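Local coordinates for protein aldehyde dehydrogenase (Burkholderia vietnamiensis, PDB 5KF0) that probably oxidises aldehydes to carboxylic acids with a nicotinamide cofactor, and is found here with NADPH bound, at residues Thr27-Thr32 / Thr41-Ala46; Val241-Lys246 / Val457-Leu462; Ser304-Leu309 / Leu395-Arg400. One frame throughout, in Å; residues are numbered along the deposited sequence.

How the interactions relate
Following the chain from its N terminus, interaction 1 comes first and closes a short loop, with eight residues between Thr27-Thr32 and Thr41-Ala46 in a beta hairpin at the edge of a small sheet. Interaction 2 opens later and spans far more: helix 239-248 of the cofactor-binding fold meets Val457-Leu462, with 210 residues in between. Interaction 3 is nested inside that long loop, where the start of helix 306-319 lies against strand 392-398 of another sheet. None of the three touches another. Interactions 1 and 3 lie on opposite sides of the chain's centre, their centres about 49 Å apart, whereas the nearest atoms of interactions 2 and 3 are about 13 Å apart.

Interaction 1 (Thr27-Thr32 / Thr41-Ala46); sequences TDLEVT and TRVALA
Glu30 and Arg42 each hold CG anti to the carbonyl carbon, beside the backbone N (chi1 -62° and -64°), and from these matching starts the two side chains run side by side on one face of an antiparallel beta hairpin. Glu30 OE2 reaches the edge of the guanidinium, 3.3 Å from Arg42 NE. It forms a salt bridge there, although its hydrogen bonds from Arg42 NE and NH2 are both weak and the carboxylate and guanidinium planes are turned 61° apart. A water bridges the same groups, donating to Glu30 OE2 and accepting from Arg42 NH2. Nearer the backbone, Arg42 CB rests 3.9 Å from Thr27 CB.

The face of Leu29, Val31 and Val43 is largely apolar; Thr41 shares it, with its OG1 hydrogen-bonded to Lys11 O. Leu29 CD2 comes within 3.5 Å of Val43 CG2, and Val31 CG2 lies 4.0 Å from Val43 CG1. In the backbone, Leu29 and Val43 form a hydrogen-bonded pair with bonds in both directions, the shorter running 2.8 Å from Val43 N to Leu29 O. In the Val31-Thr41 pair the bond from Val31 N to Thr41 O is 2.9 Å, while the return bond is weak.

Within this chain, strand 29-32 is outermost in a four-stranded mixed sheet, and strand 39-43 continues that sheet to strand 13-18. This face packs on Pro191, Pro215 and helix 192-202, where Val43 meets Leu195 and Thr41 meets Val192.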
loop_
_atom_site.group_PDB
_atom_site.type_symbol
_atom_site.label_atom_id
_atom_site.label_comp_id
_atom_site.label_asym_id
_atom_site.label_seq_id
_atom_site.Cartn_x
_atom_site.Cartn_y
_atom_site.Cartn_z
ATOM N N THR A 27 10.809 16.310 46.378
ATOM C CA THR A 27 9.470 16.847 46.158
ATOM C C THR A 27 9.543 18.294 45.679
ATOM O O THR A 27 8.739 19.140 46.076
ATOM C CB THR A 27 8.618 16.742 47.421
ATOM O OG1 THR A 27 9.300 17.361 48.510
ATOM C CG2 THR A 27 8.352 15.278 47.769
ATOM N N ASP A 28 10.499 18.591 44.793
ATOM C CA ASP A 28 10.806 19.983 44.493
ATOM C C ASP A 28 9.863 20.622 43.476
ATOM O O ASP A 28 9.797 21.855 43.423
ATOM C CB ASP A 28 12.254 20.103 44.012
ATOM C CG ASP A 28 13.259 19.813 45.113
ATOM O OD1 ASP A 28 12.927 20.004 46.302
ATOM O OD2 ASP A 28 14.384 19.387 44.794
ATOM N N LEU A 29 9.118 19.844 42.685
ATOM C CA LEU A 29 8.225 20.416 41.677
ATOM C C LEU A 29 6.805 20.503 42.239
ATOM O O LEU A 29 6.126 19.485 42.404
ATOM C CB LEU A 29 8.258 19.605 40.382
ATOM C CG LEU A 29 7.301 20.108 39.286
ATOM C CD1 LEU A 29 7.518 21.587 38.975
ATOM C CD2 LEU A 29 7.445 19.279 38.001
ATOM N N GLU A 30 6.361 21.723 42.535
ATOM C CA GLU A 30 5.001 21.934 43.010
ATOM C C GLU A 30 4.059 22.043 41.818
ATOM O O GLU A 30 4.330 22.785 40.871
ATOM C CB GLU A 30 4.924 23.200 43.864
ATOM C CG GLU A 30 5.781 23.134 45.120
ATOM C CD GLU A 30 5.568 24.320 46.043
ATOM O OE1 GLU A 30 5.354 25.443 45.546
ATOM O OE2 GLU A 30 5.606 24.118 47.273
ATOM N N VAL A 31 2.951 21.309 41.868
ATOM C CA VAL A 31 1.935 21.337 40.819
ATOM C C VAL A 31 0.688 21.976 41.414
ATOM O O VAL A 31 0.122 21.451 42.380
ATOM C CB VAL A 31 1.634 19.928 40.289
ATOM C CG1 VAL A 31 0.565 19.981 39.188
ATOM C CG2 VAL A 31 2.918 19.249 39.802
ATOM N N THR A 32 0.264 23.109 40.856
ATOM C CA THR A 32 -0.894 23.814 41.390
ATOM C C THR A 32 -2.184 23.364 40.720
ATOM O O THR A 32 -2.207 22.949 39.556
ATOM C CB THR A 32 -0.763 25.325 41.201
ATOM O OG1 THR A 32 -0.661 25.611 39.797
ATOM C CG2 THR A 32 0.457 25.858 41.955
ATOM N N THR A 41 -0.171 18.840 44.490
ATOM C CA THR A 41 0.725 17.715 44.728
ATOM C C THR A 41 2.141 18.200 44.474
ATOM O O THR A 41 2.354 19.277 43.913
ATOM C CB THR A 41 0.374 16.509 43.838
ATOM O OG1 THR A 41 1.181 15.380 44.200
ATOM C CG2 THR A 41 0.609 16.834 42.359
ATOM N N ARG A 42 3.109 17.392 44.895
ATOM C CA ARG A 42 4.518 17.685 44.672
ATOM C C ARG A 42 5.147 16.476 44.003
ATOM O O ARG A 42 4.888 15.341 44.407
ATOM C CB ARG A 42 5.231 18.026 45.986
ATOM C CG ARG A 42 4.696 19.302 46.619
ATOM C CD ARG A 42 5.446 19.700 47.879
ATOM N NE ARG A 42 5.011 21.017 48.345
ATOM C CZ ARG A 42 3.909 21.222 49.062
ATOM N NH1 ARG A 42 3.136 20.196 49.395
ATOM N NH2 ARG A 42 3.574 22.449 49.442
ATOM N N VAL A 43 5.944 16.707 42.966
ATOM C CA VAL A 43 6.518 15.589 42.228
ATOM C C VAL A 43 8.032 15.742 42.190
ATOM O O VAL A 43 8.586 16.834 42.368
ATOM C CB VAL A 43 5.936 15.456 40.798
ATOM C CG1 VAL A 43 4.421 15.703 40.800
ATOM C CG2 VAL A 43 6.640 16.370 39.835
ATOM N N ALA A 44 8.706 14.612 41.977
ATOM C CA ALA A 44 10.160 14.607 41.906
ATOM C C ALA A 44 10.641 15.305 40.636
ATOM O O ALA A 44 10.173 15.011 39.530
ATOM C CB ALA A 44 10.684 13.169 41.962
ATOM N N LEU A 45 11.593 16.221 40.801
ATOM C CA LEU A 45 12.179 16.979 39.702
ATOM C C LEU A 45 13.504 16.333 39.312
ATOM O O LEU A 45 14.388 16.173 40.160
ATOM C CB LEU A 45 12.396 18.429 40.130
ATOM C CG LEU A 45 12.903 19.395 39.067
ATOM C CD1 LEU A 45 11.820 19.634 37.999
ATOM C CD2 LEU A 45 13.352 20.694 39.723
ATOM N N ALA A 46 13.640 15.959 38.043
ATOM C CA ALA A 46 14.864 15.317 37.573
ATOM C C ALA A 46 15.935 16.356 37.262
ATOM O O ALA A 46 15.673 17.325 36.545
ATOM C CB ALA A 46 14.571 14.483 36.326
HETATM O O HOH W 1 4.005 25.289 49.254
#

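Interaction 2 (Val241-Lys246 / Val457-Leu462); sequences VGWALK and VKDSGL. With NDP (NADPH dihydro-nicotinamide-adenine-dinucleotide phosphate), chain E.
Trp243 of helix 239-248 sets its indole against the turn at Lys458-Gly461, with CG anti to the carbonyl carbon, beside the backbone N (chi1 -66°). This helix is the crossover of a beta-alpha-beta unit, joining parallel strands 232-236 and 253-257 in the Rossmann-like cofactor-binding fold. The NE1 edge makes the polar link: the carbonyl oxygen of Asp459 lies near the ring plane, and Trp243 NE1 donates to Asp459 O over 3.0 Å with an N-H...O angle of 159°. At the acceptor, the donor sits above the carbonyl plane, 38° out of it. The six-membered part of the ring passes two further carbonyls obliquely, with Trp243 CZ2 3.5 Å from Lys458 O and Trp243 CH2 3.7 Å from Gly461 O.

The cofactor lies by other residues of the same helix: Val241 CG1 is 3.4 Å from N7A of the NADPH adenine, and Leu245 also meets that base. Lys251 of a second subunit pairs with Asp459 OD1 and makes a cation-pi contact with Trp243, while Lys246 NZ is hydrogen-bonded to Gly250 O and Lys252 O of the same neighbour. Lys246 crosses Leu462 at about a right angle, bringing Lys246 CE to 3.5 Å from Leu462 CD2.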
loop_
_atom_site.group_PDB
_atom_site.type_symbol
_atom_site.label_atom_id
_atom_site.label_comp_id
_atom_site.label_asym_id
_atom_site.label_seq_id
_atom_site.Cartn_x
_atom_site.Cartn_y
_atom_site.Cartn_z
ATOM N N VAL A 241 9.515 27.959 20.696
ATOM C CA VAL A 241 10.434 26.988 21.282
ATOM C C VAL A 241 10.859 25.953 20.244
ATOM O O VAL A 241 12.047 25.633 20.119
ATOM C CB VAL A 241 9.791 26.314 22.507
ATOM C CG1 VAL A 241 10.643 25.132 22.969
ATOM C CG2 VAL A 241 9.618 27.329 23.639
ATOM N N GLY A 242 9.886 25.391 19.517
ATOM C CA GLY A 242 10.176 24.286 18.613
ATOM C C GLY A 242 11.225 24.619 17.571
ATOM O O GLY A 242 12.144 23.836 17.326
ATOM N N TRP A 243 11.095 25.778 16.923
ATOM C CA TRP A 243 12.065 26.124 15.887
ATOM C C TRP A 243 13.440 26.407 16.483
ATOM O O TRP A 243 14.463 26.142 15.838
ATOM C CB TRP A 243 11.563 27.320 15.069
ATOM C CG TRP A 243 10.331 26.978 14.268
ATOM C CD1 TRP A 243 9.086 27.532 14.393
ATOM C CD2 TRP A 243 10.232 25.995 13.229
ATOM N NE1 TRP A 243 8.215 26.945 13.496
ATOM C CE2 TRP A 243 8.898 26.011 12.760
ATOM C CE3 TRP A 243 11.148 25.120 12.633
ATOM C CZ2 TRP A 243 8.448 25.165 11.732
ATOM C CZ3 TRP A 243 10.702 24.280 11.612
ATOM C CH2 TRP A 243 9.363 24.312 11.170
ATOM N N ALA A 244 13.484 26.912 17.717
ATOM C CA ALA A 244 14.762 27.123 18.390
ATOM C C ALA A 244 15.435 25.796 18.731
ATOM O O ALA A 244 16.662 25.666 18.612
ATOM C CB ALA A 244 14.548 27.955 19.656
ATOM N N LEU A 245 14.651 24.798 19.150
ATOM C CA LEU A 245 15.236 23.502 19.487
ATOM C C LEU A 245 15.766 22.799 18.242
ATOM O O LEU A 245 16.817 22.150 18.298
ATOM C CB LEU A 245 14.225 22.617 20.221
ATOM C CG LEU A 245 13.794 23.151 21.594
ATOM C CD1 LEU A 245 12.966 22.099 22.317
ATOM C CD2 LEU A 245 15.004 23.557 22.437
ATOM N N LYS A 246 15.077 22.945 17.102
ATOM C CA LYS A 246 15.590 22.364 15.860
ATOM C C LYS A 246 17.007 22.853 15.573
ATOM O O LYS A 246 17.873 22.067 15.165
ATOM C CB LYS A 246 14.654 22.700 14.692
ATOM C CG LYS A 246 15.067 22.090 13.340
ATOM C CD LYS A 246 14.045 22.450 12.252
ATOM C CE LYS A 246 14.271 21.698 10.929
ATOM N NZ LYS A 246 15.496 22.099 10.200
ATOM N N VAL A 457 2.241 22.745 8.507
ATOM C CA VAL A 457 3.275 23.250 7.613
ATOM C C VAL A 457 3.522 24.715 7.965
ATOM O O VAL A 457 2.986 25.222 8.962
ATOM C CB VAL A 457 2.884 23.057 6.133
ATOM C CG1 VAL A 457 2.779 21.548 5.801
ATOM C CG2 VAL A 457 1.562 23.780 5.813
ATOM N N LYS A 458 4.332 25.413 7.160
ATOM C CA LYS A 458 4.780 26.761 7.504
ATOM C C LYS A 458 5.323 26.773 8.936
ATOM O O LYS A 458 6.048 25.848 9.308
ATOM C CB LYS A 458 3.639 27.766 7.259
ATOM C CG LYS A 458 3.253 27.817 5.761
ATOM C CD LYS A 458 1.876 28.427 5.496
ATOM C CE LYS A 458 1.816 29.864 5.982
ATOM N NZ LYS A 458 0.513 30.509 5.611
ATOM N N ASP A 459 4.997 27.777 9.755
ATOM C CA ASP A 459 5.556 27.814 11.109
ATOM C C ASP A 459 4.848 26.881 12.092
ATOM O O ASP A 459 5.225 26.864 13.276
ATOM C CB ASP A 459 5.530 29.241 11.667
ATOM C CG ASP A 459 6.638 30.117 11.096
ATOM O OD1 ASP A 459 7.509 29.594 10.370
ATOM O OD2 ASP A 459 6.636 31.337 11.372
ATOM N N SER A 460 3.861 26.102 11.649
ATOM C CA SER A 460 3.078 25.268 12.564
ATOM C C SER A 460 3.633 23.863 12.775
ATOM O O SER A 460 3.090 23.129 13.615
ATOM C CB SER A 460 1.627 25.137 12.081
ATOM O OG SER A 460 0.980 26.398 12.115
ATOM N N GLY A 461 4.656 23.441 12.043
ATOM C CA GLY A 461 5.188 22.122 12.328
ATOM C C GLY A 461 6.127 21.623 11.249
ATOM O O GLY A 461 6.388 22.288 10.237
ATOM N N LEU A 462 6.618 20.409 11.496
ATOM C CA LEU A 462 7.511 19.709 10.572
ATOM C C LEU A 462 7.317 18.223 10.843
ATOM O O LEU A 462 7.838 17.712 11.839
ATOM C CB LEU A 462 8.961 20.128 10.784
ATOM C CG LEU A 462 9.927 19.601 9.723
ATOM C CD1 LEU A 462 9.598 20.213 8.371
ATOM C CD2 LEU A 462 11.350 19.914 10.118
HETATM P PA NDP E . 5.767 25.490 25.486
HETATM O O1A NDP E . 6.505 25.647 24.199
HETATM O O2A NDP E . 5.877 26.723 26.383
HETATM O O5B NDP E . 6.252 24.216 26.305
HETATM C C5B NDP E . 6.077 22.919 25.682
HETATM C C4B NDP E . 7.067 21.957 26.283
HETATM O O4B NDP E . 8.405 22.328 25.880
HETATM C C3B NDP E . 7.087 21.921 27.817
HETATM O O3B NDP E . 7.380 20.603 28.276
HETATM C C2B NDP E . 8.257 22.853 28.133
HETATM O O2B NDP E . 8.880 22.623 29.414
HETATM C C1B NDP E . 9.212 22.424 27.034
HETATM N N9A NDP E . 10.294 23.366 26.774
HETATM C C8A NDP E . 10.223 24.720 26.584
HETATM N N7A NDP E . 11.379 25.279 26.306
HETATM C C5A NDP E . 12.269 24.217 26.318
HETATM C C6A NDP E . 13.656 24.135 26.087
HETATM N N6A NDP E . 14.433 25.191 25.819
HETATM N N1A NDP E . 14.232 22.913 26.158
HETATM C C2A NDP E . 13.471 21.856 26.448
HETATM N N3A NDP E . 12.159 21.809 26.691
HETATM C C4A NDP E . 11.615 23.031 26.610
HETATM O O3 NDP E . 4.240 25.186 25.171
HETATM P PN NDP E . 2.954 25.031 26.094
HETATM O O1N NDP E . 3.185 23.964 27.101
HETATM O O2N NDP E . 2.629 26.399 26.636
HETATM O O5D NDP E . 1.812 24.548 25.106
HETATM C C5D NDP E . 1.092 25.402 24.201
HETATM C C4D NDP E . 1.734 25.323 22.839
HETATM O O4D NDP E . 1.727 23.948 22.368
HETATM C C3D NDP E . 0.985 26.147 21.788
HETATM O O3D NDP E . 1.860 26.863 20.923
HETATM C C2D NDP E . 0.185 25.076 21.049
HETATM O O2D NDP E . -0.243 25.401 19.731
HETATM C C1D NDP E . 1.169 23.914 21.068
HETATM N N1N NDP E . 0.428 22.680 20.841
HETATM C C2N NDP E . 0.653 21.901 19.730
HETATM C C3N NDP E . -0.124 20.847 19.412
HETATM C C7N NDP E . 0.175 19.956 18.257
HETATM O O7N NDP E . -0.122 18.757 18.358
HETATM N N7N NDP E . 0.679 20.484 17.144
HETATM C C4N NDP E . -1.347 20.560 20.206
HETATM C C5N NDP E . -1.296 21.235 21.535
HETATM C C6N NDP E . -0.495 22.260 21.754
HETATM P P2B NDP E . 8.322 23.352 30.773
HETATM O O1X NDP E . 7.049 24.033 30.438
HETATM O O2X NDP E . 8.253 22.221 31.756
HETATM O O3X NDP E . 9.400 24.325 31.205
#

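Interaction 3 (Ser304-Leu309 / Leu395-Arg400); sequences SLYDTL and LEKFDR
Tyr306 leaves the first turn of helix 306-319 toward Lys397 and Leu395, its CG anti to the backbone N (chi1 -175°). At the root of the side chain, Tyr306 CB lies 3.9 Å from Lys397 CE. The same methylene then sits over one face of the ring, offset toward the rim, and is closest to Tyr306 CG at 3.5 Å, a CH-pi contact. Lys397 bends at chi3 (-66°), which turns CE over the ring; NZ follows to 4.7 Å from the Tyr306 ring centroid, an off-centre cation-pi approach. On the CD1 side, Lys397 CB lies 3.7 Å from Tyr306 CD1.

The ring lies between its helix and strand 392-398, which runs parallel to the neighbouring strand 298-302 in an alpha/beta arrangement that probably belongs to the catalytic domain, as in other aldehyde dehydrogenases. Farther out, the ring turns its edge to the backbone, with Tyr306 CE1 3.6 Å from Glu396 O. The Tyr306 and Leu395 side chains meet tip to tip, with Tyr306 OH 3.4 Å from Leu395 CG and Leu395 CD2 close to Tyr306 CZ. The hydroxyl is hydrogen-bonded to Glu375 OE1, on strand 368-375. One turn along the helix, the Leu309 and Leu395 side chains pass in opposite directions, with Leu309 CD2 4.2 Å from Leu395 CD1.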
loop_
_atom_site.group_PDB
_atom_site.type_symbol
_atom_site.label_atom_id
_atom_site.label_comp_id
_atom_site.label_asym_id
_atom_site.label_seq_id
_atom_site.Cartn_x
_atom_site.Cartn_y
_atom_site.Cartn_z
ATOM N N SER A 304 -23.531 37.241 2.760
ATOM C CA SER A 304 -24.974 37.017 2.672
ATOM C C SER A 304 -25.564 36.502 3.981
ATOM O O SER A 304 -26.749 36.732 4.256
ATOM C CB SER A 304 -25.289 36.041 1.537
ATOM O OG SER A 304 -24.754 34.755 1.815
ATOM N N LEU A 305 -24.772 35.813 4.800
ATOM C CA LEU A 305 -25.168 35.187 6.055
ATOM C C LEU A 305 -24.577 35.870 7.280
ATOM O O LEU A 305 -24.851 35.435 8.406
ATOM C CB LEU A 305 -24.723 33.719 6.068
ATOM C CG LEU A 305 -25.147 32.836 4.903
ATOM C CD1 LEU A 305 -24.631 31.403 5.105
ATOM C CD2 LEU A 305 -26.651 32.868 4.793
ATOM N N TYR A 306 -23.724 36.879 7.090
ATOM C CA TYR A 306 -22.921 37.424 8.179
ATOM C C TYR A 306 -23.779 37.910 9.345
ATOM O O TYR A 306 -23.508 37.574 10.506
ATOM C CB TYR A 306 -22.039 38.553 7.647
ATOM C CG TYR A 306 -21.069 39.118 8.663
ATOM C CD1 TYR A 306 -19.770 38.630 8.763
ATOM C CD2 TYR A 306 -21.451 40.151 9.517
ATOM C CE1 TYR A 306 -18.880 39.148 9.680
ATOM C CE2 TYR A 306 -20.571 40.667 10.442
ATOM C CZ TYR A 306 -19.288 40.163 10.519
ATOM O OH TYR A 306 -18.409 40.685 11.442
ATOM N N ASP A 307 -24.806 38.718 9.068
ATOM C CA ASP A 307 -25.570 39.315 10.164
ATOM C C ASP A 307 -26.327 38.259 10.962
ATOM O O ASP A 307 -26.387 38.333 12.196
ATOM C CB ASP A 307 -26.541 40.365 9.633
ATOM C CG ASP A 307 -25.844 41.608 9.142
ATOM O OD1 ASP A 307 -24.638 41.767 9.407
ATOM O OD2 ASP A 307 -26.514 42.439 8.498
ATOM N N THR A 308 -26.914 37.271 10.282
ATOM C CA THR A 308 -27.653 36.242 11.010
ATOM C C THR A 308 -26.712 35.350 11.812
ATOM O O THR A 308 -26.988 35.030 12.977
ATOM C CB THR A 308 -28.490 35.411 10.044
ATOM O OG1 THR A 308 -29.401 36.277 9.359
ATOM C CG2 THR A 308 -29.283 34.367 10.807
ATOM N N LEU A 309 -25.602 34.929 11.206
ATOM C CA LEU A 309 -24.626 34.144 11.954
ATOM C C LEU A 309 -24.096 34.933 13.144
ATOM O O LEU A 309 -23.947 34.386 14.243
ATOM C CB LEU A 309 -23.477 33.707 11.044
ATOM C CG LEU A 309 -22.441 32.792 11.700
ATOM C CD1 LEU A 309 -21.877 31.792 10.690
ATOM C CD2 LEU A 309 -21.298 33.590 12.317
ATOM N N LEU A 395 -14.307 37.683 14.166
ATOM C CA LEU A 395 -15.314 37.461 13.137
ATOM C C LEU A 395 -15.068 38.451 12.007
ATOM O O LEU A 395 -14.914 39.652 12.256
ATOM C CB LEU A 395 -16.722 37.642 13.718
ATOM C CG LEU A 395 -17.893 37.545 12.745
ATOM C CD1 LEU A 395 -18.003 36.137 12.220
ATOM C CD2 LEU A 395 -19.189 37.972 13.428
ATOM N N GLU A 396 -14.996 37.952 10.775
ATOM C CA GLU A 396 -14.786 38.827 9.629
ATOM C C GLU A 396 -15.614 38.320 8.451
ATOM O O GLU A 396 -16.139 37.200 8.463
ATOM C CB GLU A 396 -13.287 38.951 9.281
ATOM C CG GLU A 396 -12.534 37.622 9.125
ATOM C CD GLU A 396 -11.034 37.797 8.843
ATOM O OE1 GLU A 396 -10.600 38.923 8.496
ATOM O OE2 GLU A 396 -10.283 36.803 8.973
ATOM N N LYS A 397 -15.730 39.168 7.429
ATOM C CA LYS A 397 -16.688 39.015 6.340
ATOM C C LYS A 397 -15.950 38.851 5.014
ATOM O O LYS A 397 -14.907 39.474 4.802
ATOM C CB LYS A 397 -17.614 40.249 6.294
ATOM C CG LYS A 397 -18.745 40.206 5.276
ATOM C CD LYS A 397 -19.502 41.554 5.236
ATOM C CE LYS A 397 -20.233 41.821 6.534
ATOM N NZ LYS A 397 -21.126 43.017 6.428
ATOM N N PHE A 398 -16.487 38.026 4.110
ATOM C CA PHE A 398 -15.941 37.957 2.753
ATOM C C PHE A 398 -17.069 37.837 1.736
ATOM O O PHE A 398 -18.192 37.451 2.067
ATOM C CB PHE A 398 -14.961 36.783 2.575
ATOM C CG PHE A 398 -15.619 35.426 2.562
ATOM C CD1 PHE A 398 -15.977 34.816 1.360
ATOM C CD2 PHE A 398 -15.863 34.750 3.754
ATOM C CE1 PHE A 398 -16.582 33.554 1.355
ATOM C CE2 PHE A 398 -16.456 33.487 3.755
ATOM C CZ PHE A 398 -16.822 32.896 2.559
ATOM N N ASP A 399 -16.744 38.188 0.483
ATOM C CA ASP A 399 -17.632 38.077 -0.675
ATOM C C ASP A 399 -17.257 36.929 -1.597
ATOM O O ASP A 399 -18.132 36.194 -2.066
ATOM C CB ASP A 399 -17.610 39.361 -1.522
ATOM C CG ASP A 399 -18.107 40.563 -0.789
ATOM O OD1 ASP A 399 -18.991 40.417 0.080
ATOM O OD2 ASP A 399 -17.622 41.667 -1.101
ATOM N N ARG A 400 -15.971 36.789 -1.905
ATOM C CA ARG A 400 -15.475 35.827 -2.880
ATOM C C ARG A 400 -14.761 34.704 -2.151
ATOM O O ARG A 400 -13.892 34.967 -1.319
ATOM C CB ARG A 400 -14.498 36.481 -3.861
ATOM C CG ARG A 400 -15.083 37.525 -4.783
ATOM C CD ARG A 400 -14.023 37.999 -5.786
ATOM N NE ARG A 400 -12.950 38.752 -5.138
ATOM C CZ ARG A 400 -11.756 38.254 -4.823
ATOM N NH1 ARG A 400 -11.460 36.988 -5.096
ATOM N NH2 ARG A 400 -10.853 39.029 -4.232
#